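PDB 2IGT: SAM dependent methyltransferase from Agrobacterium tumefaciens, which binds S-adenosylmethionine and probably transfers its methyl group to an acceptor substrate. Local coordinates for residues A[155-161]-A[225-231]; A[177-183]-A[204-210]. All blocks are in the same frame, centred on the assembly; numbering follows the deposited sequence.

Overall arrangement
Contacts 1 and 2 are neighbouring strand pairs of one mixed sheet, their centres about 10 Å apart. In contact 1 strand 228-231 lies beside strand 156-160; in contact 2 strand 177-181 lies beside 205-208, the outermost strand on that side within the chain. Strands 156-160 and 177-181 are themselves adjacent, which makes the four a continuous parallel run: N159 N probably bonds to T179 O at 2.9 Å, and V157 N to E177 O at the same distance. Both pairs touch S-adenosylmethionine near their C-terminal ends, contact 1 through F161 and contact 2 through D182, A183 and E210. Along the chain, contact 2 is nested within the loop closed by contact 1.

Contact 1 (A[155-161]-A[225-231]); sequences LKVLNLF and TYDIILT. With SAM (S-adenosylmethionine), chain D.
T225 meets the end of K156: NZ donates to T225 O at 3.0 Å from above the carbonyl plane and weakly to T225 OG1, the lysine chain bending at chi3 (-81°) to bring the amine there. Y226 offers one ring face to L158, whose CB stands 3.7 Å from the ring centroid in a CH-pi contact; the tyrosine OH is hydrogen-bonded to E219. D227, just before strand 228-231, ties down the start of the neighbouring strand: its OD2 accepts from K156 N through the anti lone pair, 2.8 Å and nearly straight at 170°, while OD1 goes to S263 and, in a salt bridge, to R153. K156 O accepts from both D227 N and I228 N. From I228 the two strands run parallel within the Rossmann-like methyltransferase sheet, at 9° to each other: L158 N bonds I228 O, L230 N bonds L158 O and L160 N bonds L230 O. I228 CD1 reaches L155 CD1 at 3.6 Å; L230 packs by V157 and N159 on the face that also carries I228, opposite I229 and L158. T231 OG1, buried without a polar partner, lies at the edge of the F161 ring; F161 CD1 is 3.3 Å from C4 of the S-adenosylmethionine adenine.

Contact 2 (A[177-183]-A[204-210]); sequences EVTHVDA and PIRWICE. With SAM (S-adenosylmethionine), chain D.
The edge of the W207 indole comes over the imidazole of H180, CZ3 lying above the centre of the ring and 3.4 Å from H180 CG, in an edge-to-face pair with planes at 59°. I205 CG2 in turn packs over a face of the same indole. On the opposite side of the sheet, in one of its two deposited conformers, R206 grips T179 side-on, its chain bending at chi3 (74°): NE and NH2 both donate to the one hydroxyl oxygen, NH2 at 3.0 Å from OG1, with that oxygen lying in the guanidinium plane. Given the second conformer, this grip may be held only part of the time. On the same face, V181 CG2 lies 4.0 Å from I208 CB, and T179 CG2 is close to I208 CG1.

Between the two faces the backbones form a parallel ladder. It runs from V178 N bonding P204 O to D182 N bonding I208 O at 3.0 Å; the last rung, E210 N to D182 O, is weak. Helix 185-198 backs the W207 side, and F215 of helix 212-222 packs on T179, V181 and I208.

D182, at the C-terminal end of strand 177-181, turns its carboxylate to the ligand: OD1 accepts from ribose O2' and OD2 from O3' of S-adenosylmethionine, each at 2.7 Å. S184 N also bonds OD1 and Y163 N also bonds OD2, steadying the carboxylate. A183 CB meets the adenine at C2, 3.5 Å away. An acidic residue at the end of beta2, the first strand of this beta-alpha-beta unit, holding both ribose hydroxyls, is characteristic of class I, Rossmann-like methyltransferases.

Contact 1 (A[155-161]-A[225-231])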
loop_
_atom_site.group_PDB
_atom_site.type_symbol
_atom_site.label_atom_id
_atom_site.label_comp_id
_atom_site.label_asym_id
_atom_site.label_seq_id
_atom_site.Cartn_x
_atom_site.Cartn_y
_atom_site.Cartn_z
ATOM N N LEU A 155 28.854 -13.661 -25.067
ATOM C CA LEU A 155 28.892 -12.422 -24.296
ATOM C C LEU A 155 28.105 -12.501 -22.998
ATOM O O LEU A 155 27.020 -13.094 -22.959
ATOM C CB LEU A 155 28.340 -11.272 -25.132
ATOM C CG LEU A 155 29.138 -10.965 -26.403
ATOM C CD1 LEU A 155 28.634 -9.624 -26.950
ATOM C CD2 LEU A 155 30.658 -10.940 -26.095
ATOM N N LYS A 156 28.640 -11.875 -21.951
ATOM C CA LYS A 156 27.884 -11.655 -20.713
ATOM C C LYS A 156 27.098 -10.358 -20.854
ATOM O O LYS A 156 27.705 -9.291 -21.025
ATOM C CB LYS A 156 28.830 -11.555 -19.525
ATOM C CG LYS A 156 29.553 -12.852 -19.195
ATOM C CD LYS A 156 30.569 -12.653 -18.044
ATOM C CE LYS A 156 31.887 -12.038 -18.545
ATOM N NZ LYS A 156 32.835 -11.773 -17.399
ATOM N N VAL A 157 25.770 -10.459 -20.796
ATOM C CA VAL A 157 24.865 -9.310 -20.989
ATOM C C VAL A 157 24.104 -9.050 -19.698
ATOM O O VAL A 157 23.483 -9.953 -19.132
ATOM C CB VAL A 157 23.871 -9.548 -22.168
ATOM C CG1 VAL A 157 22.810 -8.425 -22.265
ATOM C CG2 VAL A 157 24.662 -9.727 -23.487
ATOM N N LEU A 158 24.156 -7.812 -19.237
ATOM C CA LEU A 158 23.380 -7.400 -18.074
ATOM C C LEU A 158 22.262 -6.486 -18.540
ATOM O O LEU A 158 22.493 -5.553 -19.311
ATOM C CB LEU A 158 24.285 -6.658 -17.055
ATOM C CG LEU A 158 23.665 -6.059 -15.777
ATOM C CD1 LEU A 158 23.116 -7.179 -14.854
ATOM C CD2 LEU A 158 24.739 -5.246 -15.064
ATOM N N ASN A 159 21.058 -6.738 -18.051
ATOM C CA ASN A 159 19.881 -5.968 -18.434
ATOM C C ASN A 159 19.209 -5.444 -17.165
ATOM O O ASN A 159 18.545 -6.212 -16.445
ATOM C CB ASN A 159 18.924 -6.866 -19.255
ATOM C CG ASN A 159 17.730 -6.096 -19.817
ATOM O OD1 ASN A 159 17.733 -4.857 -19.854
ATOM N ND2 ASN A 159 16.696 -6.829 -20.249
ATOM N N LEU A 160 19.431 -4.162 -16.864
ATOM C CA LEU A 160 18.899 -3.518 -15.639
ATOM C C LEU A 160 17.541 -2.878 -15.874
ATOM O O LEU A 160 17.350 -2.230 -16.904
ATOM C CB LEU A 160 19.880 -2.434 -15.119
ATOM C CG LEU A 160 21.312 -2.892 -14.851
ATOM C CD1 LEU A 160 22.142 -1.697 -14.365
ATOM C CD2 LEU A 160 21.294 -4.031 -13.793
ATOM N N PHE A 161 16.626 -3.035 -14.899
ATOM C CA PHE A 161 15.222 -2.565 -15.014
ATOM C C PHE A 161 14.586 -3.301 -16.191
ATOM O O PHE A 161 13.961 -2.684 -17.050
ATOM C CB PHE A 161 15.125 -1.057 -15.266
ATOM C CG PHE A 161 15.840 -0.216 -14.239
ATOM C CD1 PHE A 161 15.184 0.171 -13.059
ATOM C CD2 PHE A 161 17.159 0.209 -14.456
ATOM C CE1 PHE A 161 15.846 0.986 -12.117
ATOM C CE2 PHE A 161 17.822 1.019 -13.519
ATOM C CZ PHE A 161 17.166 1.420 -12.362
ATOM N N THR A 225 32.200 -8.756 -14.116
ATOM C CA THR A 225 32.186 -7.915 -15.321
ATOM C C THR A 225 31.225 -8.443 -16.377
ATOM O O THR A 225 30.921 -9.628 -16.403
ATOM C CB THR A 225 33.589 -7.735 -15.967
ATOM O OG1 THR A 225 34.097 -9.009 -16.360
ATOM C CG2 THR A 225 34.606 -7.061 -14.993
ATOM N N TYR A 226 30.752 -7.538 -17.233
ATOM C CA TYR A 226 29.835 -7.850 -18.328
ATOM C C TYR A 226 30.346 -7.200 -19.608
ATOM O O TYR A 226 30.997 -6.144 -19.582
ATOM C CB TYR A 226 28.434 -7.286 -18.021
ATOM C CG TYR A 226 27.801 -7.898 -16.790
ATOM C CD1 TYR A 226 26.966 -8.994 -16.910
ATOM C CD2 TYR A 226 28.074 -7.393 -15.495
ATOM C CE1 TYR A 226 26.363 -9.566 -15.803
ATOM C CE2 TYR A 226 27.489 -7.977 -14.363
ATOM C CZ TYR A 226 26.614 -9.065 -14.544
ATOM O OH TYR A 226 25.994 -9.696 -13.477
ATOM N N ASP A 227 30.049 -7.841 -20.724
ATOM C CA ASP A 227 30.471 -7.356 -22.034
ATOM C C ASP A 227 29.497 -6.324 -22.572
ATOM O O ASP A 227 29.890 -5.415 -23.324
ATOM C CB ASP A 227 30.589 -8.523 -22.996
ATOM C CG ASP A 227 31.583 -9.567 -22.505
ATOM O OD1 ASP A 227 32.785 -9.247 -22.387
ATOM O OD2 ASP A 227 31.155 -10.699 -22.203
ATOM N N ILE A 228 28.221 -6.483 -22.223
ATOM C CA ILE A 228 27.203 -5.502 -22.611
ATOM C C ILE A 228 26.319 -5.206 -21.416
ATOM O O ILE A 228 25.895 -6.128 -20.702
ATOM C CB ILE A 228 26.339 -5.971 -23.849
ATOM C CG1 ILE A 228 27.249 -6.162 -25.087
ATOM C CG2 ILE A 228 25.122 -4.988 -24.092
ATOM C CD1 ILE A 228 26.563 -6.725 -26.344
ATOM N N ILE A 229 26.049 -3.918 -21.188
ATOM C CA ILE A 229 25.130 -3.533 -20.135
ATOM C C ILE A 229 24.050 -2.663 -20.744
ATOM O O ILE A 229 24.360 -1.673 -21.417
ATOM C CB ILE A 229 25.834 -2.755 -18.975
ATOM C CG1 ILE A 229 26.875 -3.638 -18.285
ATOM C CG2 ILE A 229 24.766 -2.247 -17.921
ATOM C CD1 ILE A 229 27.769 -2.865 -17.280
ATOM N N LEU A 230 22.800 -3.069 -20.545
ATOM C CA LEU A 230 21.638 -2.245 -20.893
ATOM C C LEU A 230 20.958 -1.780 -19.619
ATOM O O LEU A 230 20.813 -2.553 -18.675
ATOM C CB LEU A 230 20.626 -3.041 -21.718
ATOM C CG LEU A 230 21.249 -4.026 -22.706
ATOM C CD1 LEU A 230 20.176 -5.019 -23.200
ATOM C CD2 LEU A 230 21.931 -3.291 -23.865
ATOM N N THR A 231 20.538 -0.523 -19.593
ATOM C CA THR A 231 19.822 -0.025 -18.416
ATOM C C THR A 231 18.714 0.913 -18.839
ATOM O O THR A 231 18.932 1.838 -19.646
ATOM C CB THR A 231 20.795 0.576 -17.360
ATOM O OG1 THR A 231 20.070 0.941 -16.171
ATOM C CG2 THR A 231 21.606 1.790 -17.912
HETATM N N SAM D . 11.706 2.345 -18.254
HETATM C CA SAM D . 10.288 2.384 -18.706
HETATM C C SAM D . 9.609 3.638 -18.125
HETATM O O SAM D . 10.177 4.396 -17.317
HETATM O OXT SAM D . 8.461 3.930 -18.483
HETATM C CB SAM D . 9.548 1.082 -18.321
HETATM C CG SAM D . 9.054 0.956 -16.861
HETATM S SD SAM D . 10.413 0.875 -15.632
HETATM C CE SAM D . 11.757 1.835 -16.298
HETATM C "C5'" SAM D . 11.129 -0.729 -16.076
HETATM C "C4'" SAM D . 11.238 -1.672 -14.890
HETATM O "O4'" SAM D . 11.965 -1.050 -13.845
HETATM C "C3'" SAM D . 9.909 -2.068 -14.236
HETATM O "O3'" SAM D . 9.616 -3.417 -14.559
HETATM C "C2'" SAM D . 10.094 -1.870 -12.723
HETATM O "O2'" SAM D . 9.672 -2.969 -11.939
HETATM C "C1'" SAM D . 11.624 -1.719 -12.650
HETATM N N9 SAM D . 12.153 -0.961 -11.518
HETATM C C8 SAM D . 11.673 0.206 -10.952
HETATM N N7 SAM D . 12.501 0.570 -9.954
HETATM C C5 SAM D . 13.507 -0.344 -9.857
HETATM C C6 SAM D . 14.597 -0.477 -8.988
HETATM N N6 SAM D . 14.830 0.418 -8.041
HETATM N N1 SAM D . 15.482 -1.536 -9.167
HETATM C C2 SAM D . 15.235 -2.469 -10.143
HETATM N N3 SAM D . 14.138 -2.369 -10.989
HETATM C C4 SAM D . 13.281 -1.318 -10.833
HETATM O O HOH W 1 32.272 -11.876 -14.108
#

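Contact 2 (A[177-183]-A[204-210])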
loop_
_atom_site.group_PDB
_atom_site.type_symbol
_atom_site.label_atom_id
_atom_site.label_comp_id
_atom_site.label_asym_id
_atom_site.label_seq_id
_atom_site.Cartn_x
_atom_site.Cartn_y
_atom_site.Cartn_z
ATOM N N GLU A 177 25.083 -15.125 -22.195
ATOM C CA GLU A 177 24.795 -15.408 -20.789
ATOM C C GLU A 177 24.202 -14.128 -20.191
ATOM O O GLU A 177 24.885 -13.102 -20.087
ATOM C CB GLU A 177 26.079 -15.852 -20.096
ATOM C CG GLU A 177 26.788 -16.937 -20.935
ATOM C CD GLU A 177 28.090 -17.474 -20.338
ATOM O OE1 GLU A 177 28.571 -16.924 -19.318
ATOM O OE2 GLU A 177 28.628 -18.457 -20.911
ATOM N N VAL A 178 22.914 -14.191 -19.836
ATOM C CA VAL A 178 22.119 -13.001 -19.500
ATOM C C VAL A 178 21.853 -12.948 -17.997
ATOM O O VAL A 178 21.529 -13.972 -17.372
ATOM C CB VAL A 178 20.768 -12.990 -20.262
ATOM C CG1 VAL A 178 19.965 -11.661 -19.977
ATOM C CG2 VAL A 178 21.026 -13.134 -21.760
ATOM N N THR A 179 22.052 -11.768 -17.419
ATOM C CA THR A 179 21.583 -11.473 -16.070
ATOM C C THR A 179 20.515 -10.372 -16.184
ATOM O O THR A 179 20.775 -9.264 -16.712
ATOM C CB THR A 179 22.755 -11.062 -15.155
ATOM O OG1 THR A 179 23.681 -12.155 -15.081
ATOM C CG2 THR A 179 22.249 -10.685 -13.724
ATOM N N HIS A 180 19.305 -10.702 -15.742
ATOM C CA HIS A 180 18.144 -9.793 -15.854
ATOM C C HIS A 180 17.763 -9.299 -14.446
ATOM O O HIS A 180 17.517 -10.097 -13.526
ATOM C CB HIS A 180 16.997 -10.553 -16.547
ATOM C CG HIS A 180 15.689 -9.810 -16.623
ATOM N ND1 HIS A 180 14.926 -9.496 -15.513
ATOM C CD2 HIS A 180 14.972 -9.405 -17.694
ATOM C CE1 HIS A 180 13.808 -8.900 -15.902
ATOM N NE2 HIS A 180 13.812 -8.840 -17.223
ATOM N N VAL A 181 17.759 -7.979 -14.267
ATOM C CA VAL A 181 17.536 -7.398 -12.948
ATOM C C VAL A 181 16.295 -6.532 -12.946
ATOM O O VAL A 181 16.205 -5.574 -13.725
ATOM C CB VAL A 181 18.751 -6.539 -12.480
ATOM C CG1 VAL A 181 18.559 -6.075 -11.026
ATOM C CG2 VAL A 181 20.070 -7.337 -12.618
ATOM N N ASP A 182 15.354 -6.858 -12.059
ATOM C CA ASP A 182 14.141 -6.060 -11.874
ATOM C C ASP A 182 13.692 -6.192 -10.416
ATOM O O ASP A 182 13.688 -7.288 -9.886
ATOM C CB ASP A 182 13.013 -6.531 -12.823
ATOM C CG ASP A 182 11.941 -5.473 -13.008
ATOM O OD1 ASP A 182 11.241 -5.164 -12.027
ATOM O OD2 ASP A 182 11.829 -4.901 -14.115
ATOM N N ALA A 183 13.320 -5.077 -9.779
ATOM C CA ALA A 183 12.886 -5.074 -8.381
ATOM C C ALA A 183 11.515 -5.704 -8.171
ATOM O O ALA A 183 11.157 -6.033 -7.039
ATOM C CB ALA A 183 12.859 -3.657 -7.843
ATOM N N PRO A 204 20.931 -19.744 -20.598
ATOM C CA PRO A 204 21.529 -19.142 -19.386
ATOM C C PRO A 204 20.999 -17.717 -19.126
ATOM O O PRO A 204 21.620 -16.709 -19.522
ATOM C CB PRO A 204 23.038 -19.162 -19.691
ATOM C CG PRO A 204 23.098 -19.079 -21.200
ATOM C CD PRO A 204 21.920 -19.875 -21.691
ATOM N N ILE A 205 19.832 -17.640 -18.496
ATOM C CA ILE A 205 19.302 -16.357 -18.019
ATOM C C ILE A 205 19.192 -16.435 -16.497
ATOM O O ILE A 205 18.523 -17.329 -15.952
ATOM C CB ILE A 205 17.938 -16.028 -18.616
ATOM C CG1 ILE A 205 18.002 -16.071 -20.150
ATOM C CG2 ILE A 205 17.439 -14.625 -18.105
ATOM C CD1 ILE A 205 16.656 -15.810 -20.810
ATOM N N ARG A 206 19.867 -15.522 -15.815
ATOM C CA ARG A 206 19.803 -15.438 -14.365
ATOM C C ARG A 206 18.841 -14.299 -13.965
ATOM O O ARG A 206 19.060 -13.132 -14.329
ATOM C CB ARG A 206 21.224 -15.254 -13.798
ATOM C CG ARG A 206 21.296 -14.693 -12.390
ATOM C CD ARG A 206 22.723 -14.753 -11.844
ATOM N NE ARG A 206 23.575 -13.730 -12.457
ATOM C CZ ARG A 206 24.691 -13.248 -11.918
ATOM N NH1 ARG A 206 25.128 -13.719 -10.751
ATOM N NH2 ARG A 206 25.381 -12.313 -12.558
ATOM N N TRP A 207 17.771 -14.654 -13.245
ATOM C CA TRP A 207 16.688 -13.714 -12.912
ATOM C C TRP A 207 16.955 -13.168 -11.536
ATOM O O TRP A 207 17.020 -13.939 -10.566
ATOM C CB TRP A 207 15.314 -14.416 -12.932
ATOM C CG TRP A 207 14.951 -15.014 -14.264
ATOM C CD1 TRP A 207 15.003 -16.342 -14.603
ATOM C CD2 TRP A 207 14.497 -14.318 -15.435
ATOM N NE1 TRP A 207 14.612 -16.511 -15.911
ATOM C CE2 TRP A 207 14.290 -15.288 -16.443
ATOM C CE3 TRP A 207 14.243 -12.973 -15.730
ATOM C CZ2 TRP A 207 13.851 -14.956 -17.736
ATOM C CZ3 TRP A 207 13.819 -12.639 -17.025
ATOM C CH2 TRP A 207 13.616 -13.634 -18.008
ATOM N N ILE A 208 17.158 -11.857 -11.442
ATOM C CA ILE A 208 17.565 -11.257 -10.196
ATOM C C ILE A 208 16.451 -10.291 -9.767
ATOM O O ILE A 208 16.160 -9.332 -10.480
ATOM C CB ILE A 208 18.923 -10.468 -10.336
ATOM C CG1 ILE A 208 20.096 -11.387 -10.745
ATOM C CG2 ILE A 208 19.251 -9.697 -9.049
ATOM C CD1 ILE A 208 20.493 -12.478 -9.730
ATOM N N CYS A 209 15.836 -10.557 -8.615
ATOM C CA CYS A 209 14.795 -9.674 -8.096
ATOM C C CYS A 209 15.422 -8.832 -6.974
ATOM O O CYS A 209 15.510 -9.258 -5.821
ATOM C CB CYS A 209 13.587 -10.478 -7.618
ATOM S SG CYS A 209 12.199 -9.414 -7.106
ATOM N N GLU A 210 15.906 -7.649 -7.351
ATOM C CA GLU A 210 16.666 -6.803 -6.453
ATOM C C GLU A 210 16.603 -5.386 -6.986
ATOM O O GLU A 210 16.318 -5.166 -8.175
ATOM C CB GLU A 210 18.127 -7.286 -6.322
ATOM C CG GLU A 210 18.948 -6.538 -5.213
ATOM C CD GLU A 210 20.289 -7.201 -4.821
ATOM O OE1 GLU A 210 20.927 -7.847 -5.662
ATOM O OE2 GLU A 210 20.718 -7.054 -3.650
HETATM N N SAM D . 11.706 2.345 -18.254
HETATM C CA SAM D . 10.288 2.384 -18.706
HETATM C C SAM D . 9.609 3.638 -18.125
HETATM O O SAM D . 10.177 4.396 -17.317
HETATM O OXT SAM D . 8.461 3.930 -18.483
HETATM C CB SAM D . 9.548 1.082 -18.321
HETATM C CG SAM D . 9.054 0.956 -16.861
HETATM S SD SAM D . 10.413 0.875 -15.632
HETATM C CE SAM D . 11.757 1.835 -16.298
HETATM C "C5'" SAM D . 11.129 -0.729 -16.076
HETATM C "C4'" SAM D . 11.238 -1.672 -14.890
HETATM O "O4'" SAM D . 11.965 -1.050 -13.845
HETATM C "C3'" SAM D . 9.909 -2.068 -14.236
HETATM O "O3'" SAM D . 9.616 -3.417 -14.559
HETATM C "C2'" SAM D . 10.094 -1.870 -12.723
HETATM O "O2'" SAM D . 9.672 -2.969 -11.939
HETATM C "C1'" SAM D . 11.624 -1.719 -12.650
HETATM N N9 SAM D . 12.153 -0.961 -11.518
HETATM C C8 SAM D . 11.673 0.206 -10.952
HETATM N N7 SAM D . 12.501 0.570 -9.954
HETATM C C5 SAM D . 13.507 -0.344 -9.857
HETATM C C6 SAM D . 14.597 -0.477 -8.988
HETATM N N6 SAM D . 14.830 0.418 -8.041
HETATM N N1 SAM D . 15.482 -1.536 -9.167
HETATM C C2 SAM D . 15.235 -2.469 -10.143
HETATM N N3 SAM D . 14.138 -2.369 -10.989
HETATM C C4 SAM D . 13.281 -1.318 -10.833
#